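Local structure of diphthine synthase (Aeropyrum pernix, 1WDE) at residues Gly128-Arg136 with Leu253-Ala264. The protein probably uses S-adenosyl-L-methionine to trimethylate the amino group of a modified histidine in translation elongation factor 2, a step of diphthamide biosynthesis. Residues are numbered along the deposited sequence; the frame is centred on the assembly and turned at random.
Sequences GATMLSFYR and LSGVEEWLLAAA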
loop_
_atom_site.group_PDB
_atom_site.type_symbol
_atom_site.label_atom_id
_atom_site.label_comp_id
_atom_site.label_asym_id
_atom_site.label_seq_id
_atom_site.Cartn_x
_atom_site.Cartn_y
_atom_site.Cartn_z
ATOM N N GLY A 128 -9.868 6.094 0.462
ATOM C CA GLY A 128 -10.831 7.175 0.620
ATOM C C GLY A 128 -11.473 7.620 -0.686
ATOM O O GLY A 128 -12.678 7.908 -0.742
ATOM N N ALA A 129 -10.683 7.667 -1.754
ATOM C CA ALA A 129 -11.233 8.104 -3.043
ATOM C C ALA A 129 -12.315 7.174 -3.608
ATOM O O ALA A 129 -13.173 7.633 -4.348
ATOM C CB ALA A 129 -10.099 8.275 -4.076
ATOM N N THR A 130 -12.263 5.877 -3.275
ATOM C CA THR A 130 -13.257 4.895 -3.757
ATOM C C THR A 130 -14.612 5.126 -3.117
ATOM O O THR A 130 -15.645 4.692 -3.636
ATOM C CB THR A 130 -12.865 3.425 -3.412
ATOM O OG1 THR A 130 -13.003 3.225 -2.002
ATOM C CG2 THR A 130 -11.398 3.098 -3.832
HETATM N N MSE A 131 -14.571 5.777 -1.963
HETATM C CA MSE A 131 -15.716 6.099 -1.137
HETATM C C MSE A 131 -16.434 4.889 -0.549
HETATM O O MSE A 131 -17.567 4.996 -0.079
HETATM C CB MSE A 131 -16.668 7.001 -1.906
HETATM C CG MSE A 131 -15.989 8.275 -2.329
HETATM SE SE MSE A 131 -17.227 9.699 -2.688
HETATM C CE MSE A 131 -18.695 8.741 -3.517
ATOM N N LEU A 132 -15.757 3.744 -0.561
ATOM C CA LEU A 132 -16.312 2.525 0.027
ATOM C C LEU A 132 -16.269 2.709 1.548
ATOM O O LEU A 132 -15.515 3.553 2.068
ATOM C CB LEU A 132 -15.486 1.298 -0.383
ATOM C CG LEU A 132 -15.679 0.913 -1.866
ATOM C CD1 LEU A 132 -14.764 -0.226 -2.219
ATOM C CD2 LEU A 132 -17.142 0.525 -2.137
ATOM N N SER A 133 -17.055 1.920 2.266
ATOM C CA SER A 133 -17.095 2.070 3.723
ATOM C C SER A 133 -15.763 1.785 4.397
ATOM O O SER A 133 -15.189 0.701 4.260
ATOM C CB SER A 133 -18.183 1.175 4.308
ATOM O OG SER A 133 -18.118 1.151 5.718
ATOM N N PHE A 134 -15.266 2.780 5.117
ATOM C CA PHE A 134 -14.000 2.653 5.838
ATOM C C PHE A 134 -14.021 1.422 6.741
ATOM O O PHE A 134 -13.059 0.663 6.783
ATOM C CB PHE A 134 -13.760 3.910 6.701
ATOM C CG PHE A 134 -12.673 3.743 7.721
ATOM C CD1 PHE A 134 -12.984 3.492 9.053
ATOM C CD2 PHE A 134 -11.341 3.772 7.341
ATOM C CE1 PHE A 134 -11.965 3.264 9.994
ATOM C CE2 PHE A 134 -10.322 3.546 8.271
ATOM C CZ PHE A 134 -10.641 3.289 9.598
ATOM N N TYR A 135 -15.151 1.199 7.408
ATOM C CA TYR A 135 -15.312 0.090 8.351
ATOM C C TYR A 135 -15.163 -1.299 7.734
ATOM O O TYR A 135 -14.857 -2.260 8.445
ATOM C CB TYR A 135 -16.695 0.166 9.010
ATOM C CG TYR A 135 -16.989 1.496 9.649
ATOM C CD1 TYR A 135 -16.442 1.833 10.900
ATOM C CD2 TYR A 135 -17.800 2.428 9.002
ATOM C CE1 TYR A 135 -16.697 3.062 11.481
ATOM C CE2 TYR A 135 -18.063 3.661 9.568
ATOM C CZ TYR A 135 -17.512 3.973 10.805
ATOM O OH TYR A 135 -17.797 5.187 11.361
ATOM N N ARG A 136 -15.384 -1.401 6.422
ATOM C CA ARG A 136 -15.329 -2.682 5.737
ATOM C C ARG A 136 -14.002 -3.044 5.132
ATOM O O ARG A 136 -13.863 -4.127 4.565
ATOM C CB ARG A 136 -16.422 -2.762 4.650
ATOM C CG ARG A 136 -17.845 -2.741 5.213
ATOM C CD ARG A 136 -18.870 -3.158 4.177
ATOM N NE ARG A 136 -18.762 -4.575 3.848
ATOM C CZ ARG A 136 -19.323 -5.125 2.780
ATOM N NH1 ARG A 136 -20.022 -4.358 1.946
ATOM N NH2 ARG A 136 -19.194 -6.424 2.554
ATOM N N LEU A 253 -20.623 -5.508 -2.242
ATOM C CA LEU A 253 -20.981 -4.143 -1.879
ATOM C C LEU A 253 -22.348 -4.011 -1.266
ATOM O O LEU A 253 -23.284 -4.705 -1.652
ATOM C CB LEU A 253 -20.943 -3.232 -3.110
ATOM C CG LEU A 253 -19.579 -3.118 -3.790
ATOM C CD1 LEU A 253 -19.700 -2.339 -5.088
ATOM C CD2 LEU A 253 -18.624 -2.463 -2.821
ATOM N N SER A 254 -22.466 -3.090 -0.326
ATOM C CA SER A 254 -23.738 -2.806 0.310
ATOM C C SER A 254 -24.479 -1.931 -0.704
ATOM O O SER A 254 -23.860 -1.305 -1.563
ATOM C CB SER A 254 -23.517 -2.029 1.616
ATOM O OG SER A 254 -23.588 -0.630 1.390
ATOM N N GLY A 255 -25.803 -1.899 -0.631
ATOM C CA GLY A 255 -26.550 -1.082 -1.571
ATOM C C GLY A 255 -26.050 0.350 -1.614
ATOM O O GLY A 255 -25.872 0.929 -2.693
ATOM N N VAL A 256 -25.825 0.935 -0.442
ATOM C CA VAL A 256 -25.331 2.305 -0.380
ATOM C C VAL A 256 -23.930 2.390 -0.996
ATOM O O VAL A 256 -23.601 3.377 -1.648
ATOM C CB VAL A 256 -25.322 2.838 1.080
ATOM C CG1 VAL A 256 -24.520 4.131 1.168
ATOM C CG2 VAL A 256 -26.768 3.112 1.536
ATOM N N GLU A 257 -23.120 1.346 -0.824
ATOM C CA GLU A 257 -21.766 1.356 -1.390
ATOM C C GLU A 257 -21.715 1.347 -2.916
ATOM O O GLU A 257 -20.836 1.968 -3.509
ATOM C CB GLU A 257 -20.951 0.186 -0.858
ATOM C CG GLU A 257 -20.405 0.404 0.557
ATOM C CD GLU A 257 -19.553 -0.759 0.989
ATOM O OE1 GLU A 257 -20.014 -1.910 0.867
ATOM O OE2 GLU A 257 -18.418 -0.533 1.435
ATOM N N GLU A 258 -22.625 0.606 -3.544
ATOM C CA GLU A 258 -22.712 0.549 -5.004
ATOM C C GLU A 258 -22.982 1.953 -5.526
ATOM O O GLU A 258 -22.446 2.372 -6.558
ATOM C CB GLU A 258 -23.858 -0.377 -5.449
ATOM C CG GLU A 258 -23.530 -1.855 -5.290
ATOM C CD GLU A 258 -24.674 -2.789 -5.703
ATOM O OE1 GLU A 258 -24.442 -4.020 -5.728
ATOM O OE2 GLU A 258 -25.793 -2.303 -5.990
ATOM N N TRP A 259 -23.829 2.678 -4.802
ATOM C CA TRP A 259 -24.179 4.039 -5.182
ATOM C C TRP A 259 -22.957 4.941 -5.012
ATOM O O TRP A 259 -22.644 5.726 -5.908
ATOM C CB TRP A 259 -25.358 4.506 -4.326
ATOM C CG TRP A 259 -25.730 5.959 -4.415
ATOM C CD1 TRP A 259 -26.224 6.629 -5.503
ATOM C CD2 TRP A 259 -25.649 6.921 -3.354
ATOM N NE1 TRP A 259 -26.455 7.954 -5.184
ATOM C CE2 TRP A 259 -26.109 8.157 -3.871
ATOM C CE3 TRP A 259 -25.231 6.859 -2.018
ATOM C CZ2 TRP A 259 -26.159 9.320 -3.093
ATOM C CZ3 TRP A 259 -25.281 8.018 -1.245
ATOM C CH2 TRP A 259 -25.742 9.232 -1.787
ATOM N N LEU A 260 -22.266 4.819 -3.875
ATOM C CA LEU A 260 -21.067 5.619 -3.589
ATOM C C LEU A 260 -19.945 5.333 -4.582
ATOM O O LEU A 260 -19.345 6.265 -5.114
ATOM C CB LEU A 260 -20.546 5.336 -2.168
ATOM C CG LEU A 260 -21.468 5.715 -1.000
ATOM C CD1 LEU A 260 -20.879 5.219 0.335
ATOM C CD2 LEU A 260 -21.650 7.223 -0.990
ATOM N N LEU A 261 -19.654 4.049 -4.816
ATOM C CA LEU A 261 -18.598 3.634 -5.752
ATOM C C LEU A 261 -18.913 4.036 -7.199
ATOM O O LEU A 261 -18.017 4.410 -7.965
ATOM C CB LEU A 261 -18.370 2.114 -5.687
ATOM C CG LEU A 261 -17.281 1.598 -6.638
ATOM C CD1 LEU A 261 -15.958 2.232 -6.258
ATOM C CD2 LEU A 261 -17.167 0.071 -6.569
ATOM N N ALA A 262 -20.182 3.949 -7.582
ATOM C CA ALA A 262 -20.582 4.335 -8.932
ATOM C C ALA A 262 -20.295 5.834 -9.109
ATOM O O ALA A 262 -19.784 6.255 -10.134
ATOM C CB ALA A 262 -22.091 4.051 -9.148
ATOM N N ALA A 263 -20.629 6.645 -8.112
ATOM C CA ALA A 263 -20.364 8.086 -8.209
ATOM C C ALA A 263 -18.858 8.388 -8.266
ATOM O O ALA A 263 -18.400 9.221 -9.068
ATOM C CB ALA A 263 -20.999 8.810 -7.031
ATOM N N ALA A 264 -18.089 7.693 -7.424
ATOM C CA ALA A 264 -16.636 7.876 -7.350
ATOM C C ALA A 264 -15.913 7.501 -8.648
ATOM O O ALA A 264 -14.950 8.150 -9.036
ATOM C CB ALA A 264 -16.057 7.044 -6.174
#
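Glu257 and Arg136 both start with CG anti to their own carbonyl carbon; Glu257 then runs out extended, while Arg136 bends at chi3 (69°), and this brings the guanidinium to the carboxylate. Arg136 NH1 lies 2.7 Å from Glu257 OE1 in a salt bridge whose hydrogen bond is weak because it is bent (N-H...O 128°). The guanidinium and carboxylate planes are turned 37° apart. Glu257 OE2 takes the backbone N-H of Ser133 on its anti lone pair, with Ser133 N 2.9 Å away, and His168 NE2 is a second partner of this oxygen. Glutamate suits the place because it also serves its own helix: Glu257 OE1 accepts from Ser254 N (3.0 Å), while Ser254 OG accepts from Glu257 N, a capping box at the start of helix 255-264. A glutamine in place of Glu257 would probably leave Arg136 without its countercharge and one of the backbone N-H groups of Ser133 and Ser254 facing an NH2 that cannot accept it.

Beside this polar cluster the contact is mostly apolar. The side chains of Leu132 and Leu253 cross at about a right angle, their CD2 methyls meeting at 3.4 Å, tighter than usual; leucine suits because this one branch of Leu132 also reaches Leu261 CB. Met131, a selenomethionine here, has positive phi just after helix 122-130; the bend at chi3 lays CE by the carbonyl oxygen and CB of Leu260, near the Ala263 methyl. Ala264 is small enough for its CB to sit 3.5 Å from Thr130 O. Thr130 OG1 accepts from Leu132 N in an ST turn and also bonds to Arg127 O.

Arginine is long enough to reach Glu257 and the carbonyls of Arg252 and Gly166 at once. In the mixed-sheet half of this tetrapyrrole-methylase-type fold, the link between helix 122-130 and strand 137-143 is thus joined to helix 255-264, with Leu132 on strand 168-173 and Thr130 and Leu261 on strand 213-217.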